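Local coordinates for cytosolic phospholipase A2 delta (Homo sapiens, PDB 5IZ5), which hydrolyses glycerophospholipids at the sn-2 position in a calcium-dependent manner, with a preference for linoleic acid there, at residues B[190-193]-B[199-202]; B[481-486]-B[494-499]; B[531-536]-B[601-606]. The protein carries 3 engineered substitutions. All coordinates share one frame; numbering follows the deposited sequence.

Interaction 1 of 3, residues B[190-193]-B[199-202]; sequences ELVL and DTQT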
loop_
_atom_site.group_PDB
_atom_site.type_symbol
_atom_site.label_atom_id
_atom_site.label_comp_id
_atom_site.label_asym_id
_atom_site.label_seq_id
_atom_site.Cartn_x
_atom_site.Cartn_y
_atom_site.Cartn_z
ATOM N N GLU B 190 -27.922 14.778 -19.082
ATOM C CA GLU B 190 -27.315 14.696 -17.748
ATOM C C GLU B 190 -28.102 13.728 -16.867
ATOM O O GLU B 190 -29.288 13.951 -16.610
ATOM C CB GLU B 190 -27.253 16.071 -17.081
ATOM C CG GLU B 190 -26.869 16.019 -15.604
ATOM C CD GLU B 190 -26.747 17.385 -14.963
ATOM O OE1 GLU B 190 -25.692 18.029 -15.122
ATOM O OE2 GLU B 190 -27.703 17.808 -14.281
ATOM N N LEU B 191 -27.424 12.673 -16.407
ATOM C CA LEU B 191 -27.997 11.682 -15.494
ATOM C C LEU B 191 -27.344 11.800 -14.123
ATOM O O LEU B 191 -26.115 11.795 -14.011
ATOM C CB LEU B 191 -27.774 10.270 -16.026
ATOM C CG LEU B 191 -28.352 9.952 -17.400
ATOM C CD1 LEU B 191 -27.844 8.604 -17.879
ATOM C CD2 LEU B 191 -29.874 9.971 -17.368
ATOM N N VAL B 192 -28.165 11.905 -13.085
ATOM C CA VAL B 192 -27.670 12.042 -11.722
ATOM C C VAL B 192 -28.294 10.977 -10.842
ATOM O O VAL B 192 -29.515 10.792 -10.852
ATOM C CB VAL B 192 -28.009 13.422 -11.131
ATOM C CG1 VAL B 192 -27.354 13.600 -9.768
ATOM C CG2 VAL B 192 -27.567 14.533 -12.072
ATOM N N LEU B 193 -27.449 10.285 -10.078
ATOM C CA LEU B 193 -27.896 9.293 -9.115
ATOM C C LEU B 193 -27.100 9.498 -7.834
ATOM O O LEU B 193 -26.015 8.927 -7.660
ATOM C CB LEU B 193 -27.722 7.882 -9.692
ATOM C CG LEU B 193 -28.058 6.628 -8.868
ATOM C CD1 LEU B 193 -29.016 6.872 -7.716
ATOM C CD2 LEU B 193 -28.573 5.514 -9.771
ATOM N N ASP B 199 -22.082 8.986 -9.573
ATOM C CA ASP B 199 -22.757 10.216 -9.146
ATOM C C ASP B 199 -23.485 10.927 -10.292
ATOM O O ASP B 199 -24.720 10.967 -10.320
ATOM C CB ASP B 199 -21.800 11.180 -8.438
ATOM C CG ASP B 199 -22.515 12.386 -7.877
ATOM O OD1 ASP B 199 -22.297 13.499 -8.378
ATOM O OD2 ASP B 199 -23.328 12.217 -6.951
ATOM N N THR B 200 -22.719 11.474 -11.230
ATOM C CA THR B 200 -23.263 12.201 -12.368
ATOM C C THR B 200 -22.581 11.748 -13.640
ATOM O O THR B 200 -21.366 11.599 -13.668
ATOM C CB THR B 200 -23.039 13.714 -12.210
ATOM O OG1 THR B 200 -23.700 14.168 -11.025
ATOM C CG2 THR B 200 -23.575 14.492 -13.415
ATOM N N GLN B 201 -23.365 11.529 -14.689
ATOM C CA GLN B 201 -22.825 11.195 -15.996
ATOM C C GLN B 201 -23.509 12.051 -17.057
ATOM O O GLN B 201 -24.740 12.163 -17.084
ATOM C CB GLN B 201 -23.009 9.709 -16.296
ATOM C CG GLN B 201 -22.189 8.807 -15.384
ATOM C CD GLN B 201 -22.316 7.334 -15.732
ATOM O OE1 GLN B 201 -21.901 6.906 -16.806
ATOM N NE2 GLN B 201 -22.879 6.549 -14.819
ATOM N N THR B 202 -22.701 12.666 -17.913
ATOM C CA THR B 202 -23.205 13.526 -18.971
ATOM C C THR B 202 -22.716 13.041 -20.312
ATOM O O THR B 202 -21.703 12.345 -20.405
ATOM C CB THR B 202 -22.733 14.975 -18.809
ATOM O OG1 THR B 202 -21.318 15.042 -19.020
ATOM C CG2 THR B 202 -23.074 15.498 -17.428
#
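Leu191 and Gln201 exchange two backbone hydrogen bonds, Leu191 N to Gln201 O and Gln201 N to Leu191 O, each 2.8 Å long and almost straight. A third of equal length, from Leu193 N to Asp199 O, extends the ladder toward the turn of this beta hairpin, which pairs strand 188-193 with the outermost strand 200-204 of a four-stranded antiparallel sheet. CA-H...O contacts from Thr200 CA to Leu191 O and from Val192 CA to Asp199 O run alongside, sharing their acceptors with two of these bonds.

The two faces are packed quite differently. On the face of Leu191 and Gln201, Leu191 is buried against Phe211, Phe213 and Val170, while Gln201 lies on the same two phenylalanines and sends its NE2 to the carbonyl of Arg212. The face of Glu190, Val192, Thr200 and Thr202 is looser and partly open to solvent. There Val192 and Thr200 stand side by side: CG1 of Val192 comes 3.9 Å from OG1 of Thr200. With OG1 opposite the carbonyl carbon (chi1 -61°), the threonine hydroxyl also donates to Asp199 OD1 at 3.1 Å, arriving from above the carboxylate plane. A valine in its place removes the hydroxyl and would probably leave the Asp199 carboxylate without this donor and freer to turn. Across to strand 200-204 the Glu190 side chain makes loose aliphatic contacts, CB to Thr202 CG2 at 4.2 Å. The chemistry implies a hairpin whose register is set by main-chain bonds, with one face packed on phenylalanines and the other mixed and partly exposed.

Interaction 2 of 3, residues B[481-486]-B[494-499]; sequences FKEWVE and FLKYGA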
loop_
_atom_site.group_PDB
_atom_site.type_symbol
_atom_site.label_atom_id
_atom_site.label_comp_id
_atom_site.label_asym_id
_atom_site.label_seq_id
_atom_site.Cartn_x
_atom_site.Cartn_y
_atom_site.Cartn_z
ATOM N N PHE B 481 0.919 8.026 10.674
ATOM C CA PHE B 481 -0.076 7.070 10.174
ATOM C C PHE B 481 0.537 6.282 9.029
ATOM O O PHE B 481 0.976 6.870 8.044
ATOM C CB PHE B 481 -1.306 7.806 9.662
ATOM C CG PHE B 481 -2.357 6.908 9.051
ATOM C CD1 PHE B 481 -2.319 6.588 7.698
ATOM C CD2 PHE B 481 -3.397 6.403 9.822
ATOM C CE1 PHE B 481 -3.286 5.776 7.132
ATOM C CE2 PHE B 481 -4.370 5.593 9.259
ATOM C CZ PHE B 481 -4.314 5.279 7.913
ATOM N N LYS B 482 0.548 4.959 9.142
ATOM C CA LYS B 482 1.245 4.132 8.161
ATOM C C LYS B 482 0.724 2.706 8.184
ATOM O O LYS B 482 0.608 2.104 9.241
ATOM C CB LYS B 482 2.756 4.155 8.436
ATOM C CG LYS B 482 3.138 3.771 9.850
ATOM C CD LYS B 482 4.635 3.918 10.032
ATOM C CE LYS B 482 5.189 2.967 11.083
ATOM N NZ LYS B 482 6.561 2.515 10.712
ATOM N N GLU B 483 0.418 2.194 6.997
ATOM C CA GLU B 483 -0.185 0.879 6.791
ATOM C C GLU B 483 0.666 0.062 5.833
ATOM O O GLU B 483 1.029 0.534 4.753
ATOM C CB GLU B 483 -1.594 1.038 6.211
ATOM C CG GLU B 483 -2.490 1.910 7.076
ATOM C CD GLU B 483 -3.815 2.237 6.419
ATOM O OE1 GLU B 483 -4.845 2.108 7.102
ATOM O OE2 GLU B 483 -3.825 2.637 5.233
ATOM N N TRP B 484 0.976 -1.168 6.226
ATOM C CA TRP B 484 1.809 -2.033 5.398
ATOM C C TRP B 484 0.995 -2.581 4.232
ATOM O O TRP B 484 -0.095 -3.125 4.429
ATOM C CB TRP B 484 2.417 -3.171 6.224
ATOM C CG TRP B 484 3.399 -2.675 7.252
ATOM C CD1 TRP B 484 3.151 -2.427 8.569
ATOM C CD2 TRP B 484 4.774 -2.340 7.032
ATOM N NE1 TRP B 484 4.292 -1.964 9.184
ATOM C CE2 TRP B 484 5.304 -1.901 8.263
ATOM C CE3 TRP B 484 5.609 -2.368 5.915
ATOM C CZ2 TRP B 484 6.640 -1.494 8.408
ATOM C CZ3 TRP B 484 6.938 -1.966 6.056
ATOM C CH2 TRP B 484 7.442 -1.537 7.295
ATOM N N VAL B 485 1.523 -2.394 3.027
ATOM C CA VAL B 485 0.968 -2.974 1.820
ATOM C C VAL B 485 1.978 -3.973 1.253
ATOM O O VAL B 485 3.082 -3.623 0.832
ATOM C CB VAL B 485 0.625 -1.908 0.760
ATOM C CG1 VAL B 485 0.089 -2.574 -0.497
ATOM C CG2 VAL B 485 -0.397 -0.920 1.308
ATOM N N GLU B 486 1.561 -5.225 1.228
ATOM C CA GLU B 486 2.403 -6.326 0.778
ATOM C C GLU B 486 2.131 -6.659 -0.684
ATOM O O GLU B 486 0.965 -6.701 -1.093
ATOM C CB GLU B 486 2.097 -7.526 1.668
ATOM C CG GLU B 486 2.595 -8.861 1.166
ATOM C CD GLU B 486 2.208 -9.964 2.129
ATOM O OE1 GLU B 486 2.883 -10.087 3.175
ATOM O OE2 GLU B 486 1.222 -10.687 1.844
ATOM N N PHE B 494 -3.509 -5.072 1.940
ATOM C CA PHE B 494 -3.288 -4.505 3.248
ATOM C C PHE B 494 -3.353 -5.593 4.291
ATOM O O PHE B 494 -4.387 -6.246 4.431
ATOM C CB PHE B 494 -4.388 -3.480 3.576
ATOM C CG PHE B 494 -4.271 -2.195 2.832
ATOM C CD1 PHE B 494 -3.778 -1.067 3.471
ATOM C CD2 PHE B 494 -4.700 -2.086 1.508
ATOM C CE1 PHE B 494 -3.685 0.133 2.799
ATOM C CE2 PHE B 494 -4.606 -0.886 0.832
ATOM C CZ PHE B 494 -4.095 0.225 1.482
ATOM N N LEU B 495 -2.272 -5.749 5.049
ATOM C CA LEU B 495 -2.255 -6.677 6.177
ATOM C C LEU B 495 -3.306 -6.285 7.243
ATOM O O LEU B 495 -4.024 -7.127 7.761
ATOM C CB LEU B 495 -0.844 -6.748 6.785
ATOM C CG LEU B 495 0.282 -7.267 5.873
ATOM C CD1 LEU B 495 1.646 -7.133 6.548
ATOM C CD2 LEU B 495 0.041 -8.707 5.445
ATOM N N LYS B 496 -3.427 -4.994 7.529
ATOM C CA LYS B 496 -4.379 -4.505 8.537
ATOM C C LYS B 496 -5.861 -4.801 8.206
ATOM O O LYS B 496 -6.651 -5.130 9.098
ATOM C CB LYS B 496 -4.191 -2.993 8.724
ATOM C CG LYS B 496 -5.004 -2.330 9.839
ATOM C CD LYS B 496 -5.369 -0.880 9.487
ATOM C CE LYS B 496 -4.253 0.098 9.749
ATOM N NZ LYS B 496 -4.791 1.482 9.787
ATOM N N TYR B 497 -6.240 -4.691 6.935
ATOM C CA TYR B 497 -7.657 -4.802 6.540
ATOM C C TYR B 497 -8.036 -6.180 5.974
ATOM O O TYR B 497 -9.222 -6.454 5.714
ATOM C CB TYR B 497 -8.014 -3.728 5.510
ATOM C CG TYR B 497 -7.800 -2.298 5.953
ATOM C CD1 TYR B 497 -8.620 -1.709 6.903
ATOM C CD2 TYR B 497 -6.800 -1.526 5.392
ATOM C CE1 TYR B 497 -8.423 -0.393 7.302
ATOM C CE2 TYR B 497 -6.598 -0.215 5.771
ATOM C CZ TYR B 497 -7.414 0.350 6.729
ATOM O OH TYR B 497 -7.219 1.654 7.112
ATOM N N GLY B 498 -7.037 -7.039 5.772
ATOM C CA GLY B 498 -7.276 -8.365 5.220
ATOM C C GLY B 498 -7.937 -8.315 3.854
ATOM O O GLY B 498 -8.901 -9.030 3.594
ATOM N N ALA B 499 -7.399 -7.479 2.978
ATOM C CA ALA B 499 -8.035 -7.187 1.699
ATOM C C ALA B 499 -6.980 -7.102 0.614
ATOM O O ALA B 499 -6.035 -6.328 0.722
ATOM C CB ALA B 499 -8.824 -5.890 1.793
HETATM O O HOH W 1 -1.806 -2.791 6.218
#
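Glu483 reaches across to Lys496 and Tyr497, and its OE1 takes both of them at once. The setting is an antiparallel hairpin of the catalytic domain, in which strand 492-494 pairs with strand 482-487 and then turns back through a G1 beta bulge, where two residues, Gly498 and Ala499, stand across from Phe494. Lys496 NZ forms a salt bridge to Glu483 OE1 at 2.8 Å, using the anti lone pair, away from the other oxygen. Tyr497 OH also donates to Glu483 OE1; the modelled 2.4 Å is very short and doubtful. Carboxylate and phenol ring stand nearly perpendicular, 89° apart.

Beside this polar knot, Val485 CG2 sits over one face of the Phe494 ring in a CH-pi contact, 3.9 Å from its centroid, at the non-hydrogen-bonded pair of the two strands. Leu495 turns the other way and lays CD1 against Trp484 CB at 4.0 Å.

A second shell fixes the charges. Asp634 gives Lys496 NZ another carboxylate. Thr641 bonds to Glu483 OE2 through OG1 and to Tyr497 OH through its backbone N; Asn470 also bonds to OE2, so both acid oxygens are satisfied and the buried carboxylate is probably kept ionised. Lys496 gets there by a chain bent at chi2 and chi3 (chi3 -81°), which folds the ammonium back to the glutamate. Farther out, Trp484 NE1 bonds to Tyr693 OH, and Glu486 is gripped by Ser662, Arg665 and Arg668. One water bridges strand 482-487 to the loop after strand 492-494, donating to Trp484 O and accepting from Lys496 N at 3.0 Å.

Interaction 3 of 3, residues B[531-536]-B[601-606]; sequences WSNIFS and PLHQRS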
loop_
_atom_site.group_PDB
_atom_site.type_symbol
_atom_site.label_atom_id
_atom_site.label_comp_id
_atom_site.label_asym_id
_atom_site.label_seq_id
_atom_site.Cartn_x
_atom_site.Cartn_y
_atom_site.Cartn_z
ATOM N N TRP B 531 8.696 0.827 -4.505
ATOM C CA TRP B 531 9.408 0.111 -3.446
ATOM C C TRP B 531 10.674 0.841 -3.001
ATOM O O TRP B 531 11.046 0.778 -1.832
ATOM C CB TRP B 531 9.757 -1.311 -3.904
ATOM C CG TRP B 531 8.543 -2.150 -4.209
ATOM C CD1 TRP B 531 7.317 -2.073 -3.611
ATOM C CD2 TRP B 531 8.455 -3.207 -5.163
ATOM N NE1 TRP B 531 6.469 -3.006 -4.136
ATOM C CE2 TRP B 531 7.142 -3.719 -5.094
ATOM C CE3 TRP B 531 9.357 -3.766 -6.080
ATOM C CZ2 TRP B 531 6.709 -4.768 -5.900
ATOM C CZ3 TRP B 531 8.921 -4.802 -6.888
ATOM C CH2 TRP B 531 7.612 -5.295 -6.789
ATOM N N SER B 532 11.330 1.510 -3.942
ATOM C CA SER B 532 12.563 2.229 -3.674
ATOM C C SER B 532 12.407 3.744 -3.857
ATOM O O SER B 532 13.383 4.418 -4.216
ATOM C CB SER B 532 13.686 1.689 -4.571
ATOM O OG SER B 532 13.429 1.923 -5.947
ATOM N N ASN B 533 11.200 4.280 -3.622
ATOM C CA ASN B 533 10.967 5.726 -3.843
ATOM C C ASN B 533 11.591 6.692 -2.824
ATOM O O ASN B 533 11.388 7.903 -2.904
ATOM C CB ASN B 533 9.487 6.076 -4.134
ATOM C CG ASN B 533 8.565 5.963 -2.929
ATOM O OD1 ASN B 533 8.991 5.833 -1.785
ATOM N ND2 ASN B 533 7.258 6.024 -3.202
ATOM N N ILE B 534 12.387 6.169 -1.893
ATOM C CA ILE B 534 13.303 7.024 -1.133
ATOM C C ILE B 534 14.147 7.837 -2.128
ATOM O O ILE B 534 14.505 8.982 -1.869
ATOM C CB ILE B 534 14.213 6.219 -0.166
ATOM C CG1 ILE B 534 14.943 7.154 0.802
ATOM C CG2 ILE B 534 15.225 5.371 -0.930
ATOM C CD1 ILE B 534 14.060 7.682 1.913
ATOM N N PHE B 535 14.422 7.248 -3.289
ATOM C CA PHE B 535 15.195 7.935 -4.318
ATOM C C PHE B 535 14.463 9.111 -4.966
ATOM O O PHE B 535 15.116 10.011 -5.491
ATOM C CB PHE B 535 15.679 6.972 -5.397
ATOM C CG PHE B 535 16.815 6.092 -4.962
ATOM C CD1 PHE B 535 18.141 6.385 -5.284
ATOM C CD2 PHE B 535 16.551 4.961 -4.228
ATOM C CE1 PHE B 535 19.168 5.551 -4.864
ATOM C CE2 PHE B 535 17.567 4.129 -3.801
ATOM C CZ PHE B 535 18.880 4.423 -4.118
ATOM N N SER B 536 13.128 9.100 -4.947
ATOM C CA SER B 536 12.331 10.255 -5.363
ATOM C C SER B 536 12.611 11.441 -4.461
ATOM O O SER B 536 12.711 12.570 -4.927
ATOM C CB SER B 536 10.828 9.950 -5.334
ATOM O OG SER B 536 10.520 8.876 -6.194
ATOM N N PRO B 601 4.014 15.758 -7.314
ATOM C CA PRO B 601 4.152 14.989 -6.079
ATOM C C PRO B 601 5.300 13.988 -6.120
ATOM O O PRO B 601 5.725 13.564 -7.191
ATOM C CB PRO B 601 2.806 14.271 -5.938
ATOM C CG PRO B 601 2.119 14.402 -7.248
ATOM C CD PRO B 601 2.691 15.589 -7.944
ATOM N N LEU B 602 5.794 13.641 -4.941
ATOM C CA LEU B 602 6.901 12.720 -4.806
ATOM C C LEU B 602 6.466 11.286 -5.078
ATOM O O LEU B 602 7.218 10.506 -5.662
ATOM C CB LEU B 602 7.476 12.798 -3.388
ATOM C CG LEU B 602 8.497 13.905 -3.126
ATOM C CD1 LEU B 602 8.855 13.929 -1.646
ATOM C CD2 LEU B 602 9.735 13.773 -4.005
ATOM N N HIS B 603 5.251 10.966 -4.638
ATOM C CA HIS B 603 4.757 9.600 -4.563
ATOM C C HIS B 603 3.667 9.310 -5.583
ATOM O O HIS B 603 2.947 10.211 -6.009
ATOM C CB HIS B 603 4.233 9.352 -3.156
ATOM C CG HIS B 603 5.215 9.711 -2.090
ATOM N ND1 HIS B 603 6.555 9.397 -2.176
ATOM C CD2 HIS B 603 5.057 10.369 -0.918
ATOM C CE1 HIS B 603 7.179 9.845 -1.102
ATOM N NE2 HIS B 603 6.292 10.434 -0.323
ATOM N N GLN B 604 3.559 8.043 -5.978
ATOM C CA GLN B 604 2.510 7.600 -6.897
ATOM C C GLN B 604 1.131 7.855 -6.275
ATOM O O GLN B 604 0.957 7.767 -5.057
ATOM C CB GLN B 604 2.702 6.112 -7.253
ATOM C CG GLN B 604 1.886 5.608 -8.418
ATOM C CD GLN B 604 2.412 6.136 -9.727
ATOM O OE1 GLN B 604 2.131 7.277 -10.095
ATOM N NE2 GLN B 604 3.189 5.320 -10.436
ATOM N N ARG B 605 0.162 8.221 -7.104
ATOM C CA ARG B 605 -1.212 8.389 -6.631
ATOM C C ARG B 605 -2.109 7.236 -7.089
ATOM O O ARG B 605 -3.021 7.393 -7.901
ATOM C CB ARG B 605 -1.753 9.758 -7.047
ATOM C CG ARG B 605 -1.141 10.861 -6.204
ATOM C CD ARG B 605 -1.508 12.247 -6.691
ATOM N NE ARG B 605 -1.039 13.283 -5.769
ATOM C CZ ARG B 605 -1.399 14.564 -5.830
ATOM N NH1 ARG B 605 -2.233 14.988 -6.776
ATOM N NH2 ARG B 605 -0.919 15.431 -4.944
ATOM N N SER B 606 -1.855 6.076 -6.506
ATOM C CA SER B 606 -2.479 4.844 -6.958
ATOM C C SER B 606 -3.947 4.791 -6.572
ATOM O O SER B 606 -4.297 5.104 -5.439
ATOM C CB SER B 606 -1.762 3.641 -6.370
ATOM O OG SER B 606 -0.442 3.570 -6.876
#
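Asn533 ND2 lies 3.6 Å from His603 ND1, a contact and not a hydrogen bond; the amide rests against the imidazole while bonding to the segment that carries Asp651. From CB, the chain heads toward the 601-606 loop, with CG held between the backbone N and the carbonyl carbon (chi1 72°). At CG the nearest atom of the loop is again His603 ND1, 4.0 Å away. Beyond it, ND2 bonds to the carbonyl of Leu649, and OD1 accepts from the backbone N of Asp651. The amide and imidazole planes lie 35° apart, and the two side chains cross at about a right angle, while Tyr654 meets the His603 ring edge-to-face and bonds through its OH to the carbonyl of Asn533.

One turn further, Leu602 CD2 packs 3.3 Å from the carbonyl oxygen of Ser536, and Ser536 CB rests 3.7 Å from the carbonyl oxygen of Leu602. These are plain van der Waals touches that seat the loop against the first turn of helix 534-543, whose Ser536 also lies on Phe428 and Val429.

The Asn533 side chain lies about 3 Å from that of Asp651 and about 7 Å from that of the nucleophile Ser365 (nearest atoms). With Asp651 the proton acceptor by similarity, the arrangement is consistent with a second shell around the Ser-Asp dyad typical of patatin-related cytosolic phospholipases A2.

Following the chain from the N terminus, interaction 1 comes first and closes a five-residue turn in a four-stranded antiparallel sheet of what is probably the second C2-type domain. Interaction 2 follows in the catalytic domain, closing a loop of seven residues that leads into strand 492-494; it belongs to the mixed sheet. Interaction 3 spans 64 residues, partly unmodelled, and ties the 601-606 loop to the start of helix 534-543 beside Asp651. The three run in series, so none nests or crosses. Interactions 2 and 3 are neighbours, about 6 Å apart at their nearest atoms without touching; interaction 1 stands apart, its nearest atoms about 19 Å from interaction 3.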